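Long-range contact in saframycin Mx1 synthetase B (Legionella pneumophila subsp. pneumophila, PDB 3KXW), which belongs to the ANL superfamily of AMP-binding enzymes and holds 5'-O-[(S)-(dodecanoyloxy)(hydroxy)phosphoryl]adenosine in its pocket: residues H483-A491 and T503-M513. Sequence-based numbering, arbitrary orientation.
Sequences HHVLGKCAA and TVMCEVKNRFM
Glu507 OE1 accepts the backbone N of Lys488 at 2.8 Å in an almost straight bond (172°). This N-H meets OE1 from above the carboxylate plane. OE2 accepts the backbone N of Met548, so both ends of the group are held. With CG beside its own backbone N (chi1 -62°) and an extended chain beyond, Glu507 runs alongside Lys488, both side chains pointing the same way. The backbone of Glu507 also pairs here: its N donates to Lys488 O at 2.8 Å, and its O accepts Gly487 N at 2.9 Å. These bonds lie at a beta bulge, where the register slips by one residue between Leu486 and Cys489. The two strands form an antiparallel beta hairpin at the edge of a mixed sheet, in the C-terminal domain of this ANL-family protein. Beyond the bulge, Ala490 and Met505 exchange two backbone bonds. Their side chains face helix 554-567. Cys489, Ala491 and Val504 lie on the other face, against helix 469-479. On that face Cys489 CB is 4.1 Å from Cys506 SG. Near the bulge, Leu486 CD2 lies 4.0 Å from both Cys506 CB and Val508 CG1. Past the strand end, Lys509 N bonds Val485 O. The extended side chain of Lys509 passes close to Leu486 O, and NZ donates to His484 O at 2.9 Å from above the carbonyl plane.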
ATOM      1  N   HIS A 483     -27.013  -2.600   1.368  1.00 19.57           N
ATOM      2  CA  HIS A 483     -27.926  -2.627   2.509  1.00 20.18           C
ATOM      3  C   HIS A 483     -29.311  -3.149   2.128  1.00 21.64           C
ATOM      4  O   HIS A 483     -30.061  -3.610   2.994  1.00 18.36           O
ATOM      5  CB  HIS A 483     -28.015  -1.260   3.199  1.00 21.23           C
ATOM      6  CG  HIS A 483     -29.017  -0.338   2.577  1.00 22.97           C
ATOM      7  ND1 HIS A 483     -28.723   0.460   1.493  1.00 22.69           N
ATOM      8  CD2 HIS A 483     -30.317  -0.098   2.880  1.00 22.95           C
ATOM      9  CE1 HIS A 483     -29.794   1.156   1.155  1.00 24.41           C
ATOM     10  NE2 HIS A 483     -30.778   0.829   1.975  1.00 23.86           N
ATOM     11  N   HIS A 484     -29.651  -3.091   0.839  1.00 19.28           N
ATOM     12  CA  HIS A 484     -30.957  -3.582   0.398  1.00 21.09           C
ATOM     13  C   HIS A 484     -31.219  -5.090   0.607  1.00 20.45           C
ATOM     14  O   HIS A 484     -32.365  -5.517   0.568  1.00 20.69           O
ATOM     15  CB  HIS A 484     -31.224  -3.181  -1.058  1.00 22.04           C
ATOM     16  CG  HIS A 484     -31.453  -1.711  -1.244  1.00 23.72           C
ATOM     17  ND1 HIS A 484     -32.575  -1.069  -0.768  1.00 25.50           N
ATOM     18  CD2 HIS A 484     -30.714  -0.765  -1.868  1.00 26.25           C
ATOM     19  CE1 HIS A 484     -32.512   0.215  -1.083  1.00 27.28           C
ATOM     20  NE2 HIS A 484     -31.391   0.426  -1.747  1.00 27.20           N
ATOM     21  N   VAL A 485     -30.171  -5.886   0.835  1.00 17.96           N
ATOM     22  CA  VAL A 485     -30.355  -7.314   1.070  1.00 17.55           C
ATOM     23  C   VAL A 485     -29.988  -7.662   2.515  1.00 17.21           C
ATOM     24  O   VAL A 485     -29.993  -8.825   2.895  1.00 17.74           O
ATOM     25  CB  VAL A 485     -29.530  -8.205   0.085  1.00 16.88           C
ATOM     26  CG1 VAL A 485     -29.816  -7.824  -1.358  1.00 20.07           C
ATOM     27  CG2 VAL A 485     -28.000  -8.115   0.377  1.00 18.13           C
ATOM     28  N   LEU A 486     -29.681  -6.644   3.312  1.00 16.94           N
ATOM     29  CA  LEU A 486     -29.222  -6.868   4.682  1.00 16.20           C
ATOM     30  C   LEU A 486     -30.145  -6.266   5.721  1.00 17.64           C
ATOM     31  O   LEU A 486     -31.007  -5.431   5.412  1.00 17.72           O
ATOM     32  CB  LEU A 486     -27.848  -6.226   4.898  1.00 16.93           C
ATOM     33  CG  LEU A 486     -26.737  -6.558   3.912  1.00 17.10           C
ATOM     34  CD1 LEU A 486     -25.455  -5.752   4.272  1.00 17.00           C
ATOM     35  CD2 LEU A 486     -26.501  -8.046   3.894  1.00 16.86           C
ATOM     36  N   GLY A 487     -29.918  -6.669   6.969  1.00 18.73           N
ATOM     37  CA  GLY A 487     -30.502  -5.998   8.113  1.00 19.30           C
ATOM     38  C   GLY A 487     -29.411  -5.139   8.722  1.00 20.28           C
ATOM     39  O   GLY A 487     -28.799  -4.305   8.032  1.00 19.52           O
ATOM     40  N   LYS A 488     -29.154  -5.366  10.005  1.00 20.19           N
ATOM     41  CA  LYS A 488     -28.075  -4.689  10.715  1.00 23.27           C
ATOM     42  C   LYS A 488     -26.701  -5.331  10.492  1.00 19.62           C
ATOM     43  O   LYS A 488     -26.589  -6.476  10.050  1.00 17.63           O
ATOM     44  CB  LYS A 488     -28.398  -4.603  12.213  1.00 25.36           C
ATOM     45  CG  LYS A 488     -29.582  -3.683  12.529  1.00 27.38           C
ATOM     46  CD  LYS A 488     -29.335  -2.301  11.968  1.00 31.22           C
ATOM     47  CE  LYS A 488     -30.292  -1.299  12.560  1.00 37.57           C
ATOM     48  NZ  LYS A 488     -31.694  -1.793  12.436  1.00 41.39           N
ATOM     49  N   CYS A 489     -25.649  -4.585  10.803  1.00 19.89           N
ATOM     50  CA  CYS A 489     -24.303  -5.102  10.618  1.00 17.71           C
ATOM     51  C   CYS A 489     -23.369  -4.629  11.738  1.00 18.39           C
ATOM     52  O   CYS A 489     -23.671  -3.688  12.471  1.00 18.39           O
ATOM     53  CB  CYS A 489     -23.737  -4.669   9.257  1.00 18.41           C
ATOM     54  SG  CYS A 489     -23.241  -2.912   9.150  1.00 24.72           S
ATOM     55  N   ALA A 490     -22.225  -5.277  11.839  1.00 17.27           N
ATOM     56  CA  ALA A 490     -21.240  -4.912  12.834  1.00 16.39           C
ATOM     57  C   ALA A 490     -19.874  -5.296  12.283  1.00 16.45           C
ATOM     58  O   ALA A 490     -19.757  -6.274  11.559  1.00 17.44           O
ATOM     59  CB  ALA A 490     -21.516  -5.628  14.142  1.00 20.10           C
ATOM     60  N   ALA A 491     -18.865  -4.486  12.590  1.00 15.76           N
ATOM     61  CA  ALA A 491     -17.493  -4.762  12.168  1.00 16.00           C
ATOM     62  C   ALA A 491     -16.587  -4.659  13.383  1.00 17.99           C
ATOM     63  O   ALA A 491     -16.775  -3.798  14.215  1.00 18.62           O
ATOM     64  CB  ALA A 491     -17.055  -3.763  11.116  1.00 15.47           C
ATOM     65  N   THR A 503     -13.324  -8.445  10.966  1.00 15.03           N
ATOM     66  CA  THR A 503     -14.482  -9.335  10.843  1.00 16.79           C
ATOM     67  C   THR A 503     -15.729  -8.514  10.629  1.00 16.77           C
ATOM     68  O   THR A 503     -15.947  -7.561  11.341  1.00 15.04           O
ATOM     69  CB  THR A 503     -14.640 -10.158  12.119  1.00 17.48           C
ATOM     70  OG1 THR A 503     -13.407 -10.848  12.380  1.00 17.90           O
ATOM     71  CG2 THR A 503     -15.782 -11.182  11.997  1.00 18.32           C
ATOM     72  N   VAL A 504     -16.550  -8.884   9.651  1.00 15.34           N
ATOM     73  CA  VAL A 504     -17.784  -8.159   9.400  1.00 15.92           C
ATOM     74  C   VAL A 504     -18.928  -9.141   9.563  1.00 14.14           C
ATOM     75  O   VAL A 504     -18.885 -10.219   8.995  1.00 15.15           O
ATOM     76  CB  VAL A 504     -17.818  -7.568   7.980  1.00 16.26           C
ATOM     77  CG1 VAL A 504     -19.224  -7.046   7.649  1.00 17.07           C
ATOM     78  CG2 VAL A 504     -16.742  -6.470   7.816  1.00 17.31           C
HETATM   79  N   MSE A 505     -19.935  -8.786  10.350  1.00 16.57           N
HETATM   80  CA  MSE A 505     -21.113  -9.653  10.485  1.00 16.57           C
HETATM   81  C   MSE A 505     -22.354  -8.907  10.003  1.00 16.48           C
HETATM   82  O   MSE A 505     -22.570  -7.761  10.391  1.00 17.99           O
HETATM   83  CB  MSE A 505     -21.310 -10.074  11.946  1.00 16.24           C
HETATM   84  CG  MSE A 505     -22.401 -11.108  12.153  1.00 19.71           C
HETATM   85 SE   MSE A 505     -22.461 -11.661  14.050  1.00 39.48          SE
HETATM   86  CE  MSE A 505     -20.763 -12.656  14.104  1.00 29.46           C
ATOM     87  N   CYS A 506     -23.179  -9.558   9.180  1.00 15.40           N
ATOM     88  CA  CYS A 506     -24.363  -8.906   8.616  1.00 16.31           C
ATOM     89  C   CYS A 506     -25.577  -9.780   8.788  1.00 15.64           C
ATOM     90  O   CYS A 506     -25.511 -10.970   8.520  1.00 16.10           O
ATOM     91  CB  CYS A 506     -24.198  -8.683   7.098  1.00 19.05           C
ATOM     92  SG  CYS A 506     -22.787  -7.705   6.644  1.00 21.70           S
ATOM     93  N   GLU A 507     -26.689  -9.198   9.222  1.00 16.99           N
ATOM     94  CA  GLU A 507     -27.976  -9.882   9.094  1.00 17.02           C
ATOM     95  C   GLU A 507     -28.349  -9.862   7.610  1.00 16.75           C
ATOM     96  O   GLU A 507     -28.061  -8.882   6.917  1.00 17.10           O
ATOM     97  CB  GLU A 507     -29.049  -9.133   9.866  1.00 18.57           C
ATOM     98  CG  GLU A 507     -28.800  -9.032  11.355  1.00 19.65           C
ATOM     99  CD  GLU A 507     -29.916  -8.240  12.058  1.00 24.92           C
ATOM    100  OE1 GLU A 507     -30.571  -7.406  11.393  1.00 21.65           O
ATOM    101  OE2 GLU A 507     -30.123  -8.469  13.265  1.00 25.68           O
ATOM    102  N   VAL A 508     -28.954 -10.934   7.112  1.00 16.30           N
ATOM    103  CA  VAL A 508     -29.451 -10.933   5.750  1.00 15.43           C
ATOM    104  C   VAL A 508     -30.961 -11.058   5.801  1.00 16.25           C
ATOM    105  O   VAL A 508     -31.496 -11.825   6.607  1.00 16.45           O
ATOM    106  CB  VAL A 508     -28.838 -12.076   4.881  1.00 17.25           C
ATOM    107  CG1 VAL A 508     -27.323 -11.859   4.712  1.00 17.62           C
ATOM    108  CG2 VAL A 508     -29.086 -13.408   5.511  1.00 18.54           C
ATOM    109  N   LYS A 509     -31.653 -10.284   4.966  1.00 14.96           N
ATOM    110  CA  LYS A 509     -33.108 -10.372   4.929  1.00 18.18           C
ATOM    111  C   LYS A 509     -33.565 -11.786   4.612  1.00 17.29           C
ATOM    112  O   LYS A 509     -34.498 -12.280   5.221  1.00 20.44           O
ATOM    113  CB  LYS A 509     -33.710  -9.407   3.896  1.00 17.93           C
ATOM    114  CG  LYS A 509     -33.495  -7.923   4.205  1.00 19.64           C
ATOM    115  CD  LYS A 509     -34.060  -7.034   3.100  1.00 18.74           C
ATOM    116  CE  LYS A 509     -33.859  -5.574   3.426  1.00 17.30           C
ATOM    117  NZ  LYS A 509     -34.482  -4.733   2.366  1.00 18.93           N
ATOM    118  N   ASN A 510     -32.931 -12.401   3.619  1.00 16.67           N
ATOM    119  CA  ASN A 510     -33.302 -13.726   3.134  1.00 17.19           C
ATOM    120  C   ASN A 510     -32.299 -14.787   3.575  1.00 17.98           C
ATOM    121  O   ASN A 510     -31.206 -14.929   2.994  1.00 18.46           O
ATOM    122  CB  ASN A 510     -33.479 -13.731   1.592  1.00 17.41           C
ATOM    123  CG  ASN A 510     -34.089 -15.042   1.078  1.00 20.02           C
ATOM    124  OD1 ASN A 510     -33.924 -16.084   1.698  1.00 20.11           O
ATOM    125  ND2 ASN A 510     -34.794 -14.986  -0.061  1.00 18.28           N
ATOM    126  N   ARG A 511     -32.678 -15.533   4.604  1.00 19.52           N
ATOM    127  CA  ARG A 511     -31.777 -16.510   5.223  1.00 20.25           C
ATOM    128  C   ARG A 511     -31.545 -17.742   4.363  1.00 20.85           C
ATOM    129  O   ARG A 511     -30.693 -18.577   4.680  1.00 21.35           O
ATOM    130  CB  ARG A 511     -32.298 -16.926   6.606  1.00 22.23           C
ATOM    131  CG  ARG A 511     -33.522 -17.853   6.585  1.00 24.03           C
ATOM    132  CD  ARG A 511     -34.071 -18.045   7.993  1.00 28.83           C
ATOM    133  NE  ARG A 511     -35.130 -19.052   8.040  1.00 31.38           N
ATOM    134  CZ  ARG A 511     -34.918 -20.360   7.902  1.00 36.10           C
ATOM    135  NH1 ARG A 511     -33.689 -20.810   7.693  1.00 36.76           N
ATOM    136  NH2 ARG A 511     -35.930 -21.222   7.969  1.00 37.47           N
ATOM    137  N   PHE A 512     -32.306 -17.852   3.284  1.00 19.91           N
ATOM    138  CA  PHE A 512     -32.094 -18.912   2.307  1.00 21.37           C
ATOM    139  C   PHE A 512     -31.203 -18.465   1.161  1.00 18.52           C
ATOM    140  O   PHE A 512     -31.081 -19.182   0.176  1.00 19.98           O
ATOM    141  CB  PHE A 512     -33.439 -19.374   1.744  1.00 20.08           C
ATOM    142  CG  PHE A 512     -34.418 -19.736   2.806  1.00 22.70           C
ATOM    143  CD1 PHE A 512     -34.315 -20.946   3.468  1.00 25.10           C
ATOM    144  CD2 PHE A 512     -35.426 -18.848   3.166  1.00 22.75           C
ATOM    145  CE1 PHE A 512     -35.221 -21.287   4.467  1.00 29.26           C
ATOM    146  CE2 PHE A 512     -36.335 -19.175   4.172  1.00 25.17           C
ATOM    147  CZ  PHE A 512     -36.230 -20.398   4.818  1.00 29.10           C
HETATM  148  N   MSE A 513     -30.574 -17.300   1.289  1.00 18.87           N
HETATM  149  CA  MSE A 513     -29.716 -16.782   0.214  1.00 19.13           C
HETATM  150  C   MSE A 513     -28.872 -17.899  -0.380  1.00 19.97           C
HETATM  151  O   MSE A 513     -28.169 -18.592   0.348  1.00 19.75           O
HETATM  152  CB  MSE A 513     -28.806 -15.658   0.734  1.00 20.00           C
HETATM  153  CG  MSE A 513     -27.951 -15.007  -0.344  1.00 17.90           C
HETATM  154 SE   MSE A 513     -26.893 -13.616   0.486  1.00 31.14          SE
HETATM  155  CE  MSE A 513     -28.315 -12.346   1.012  1.00 16.05           C
TER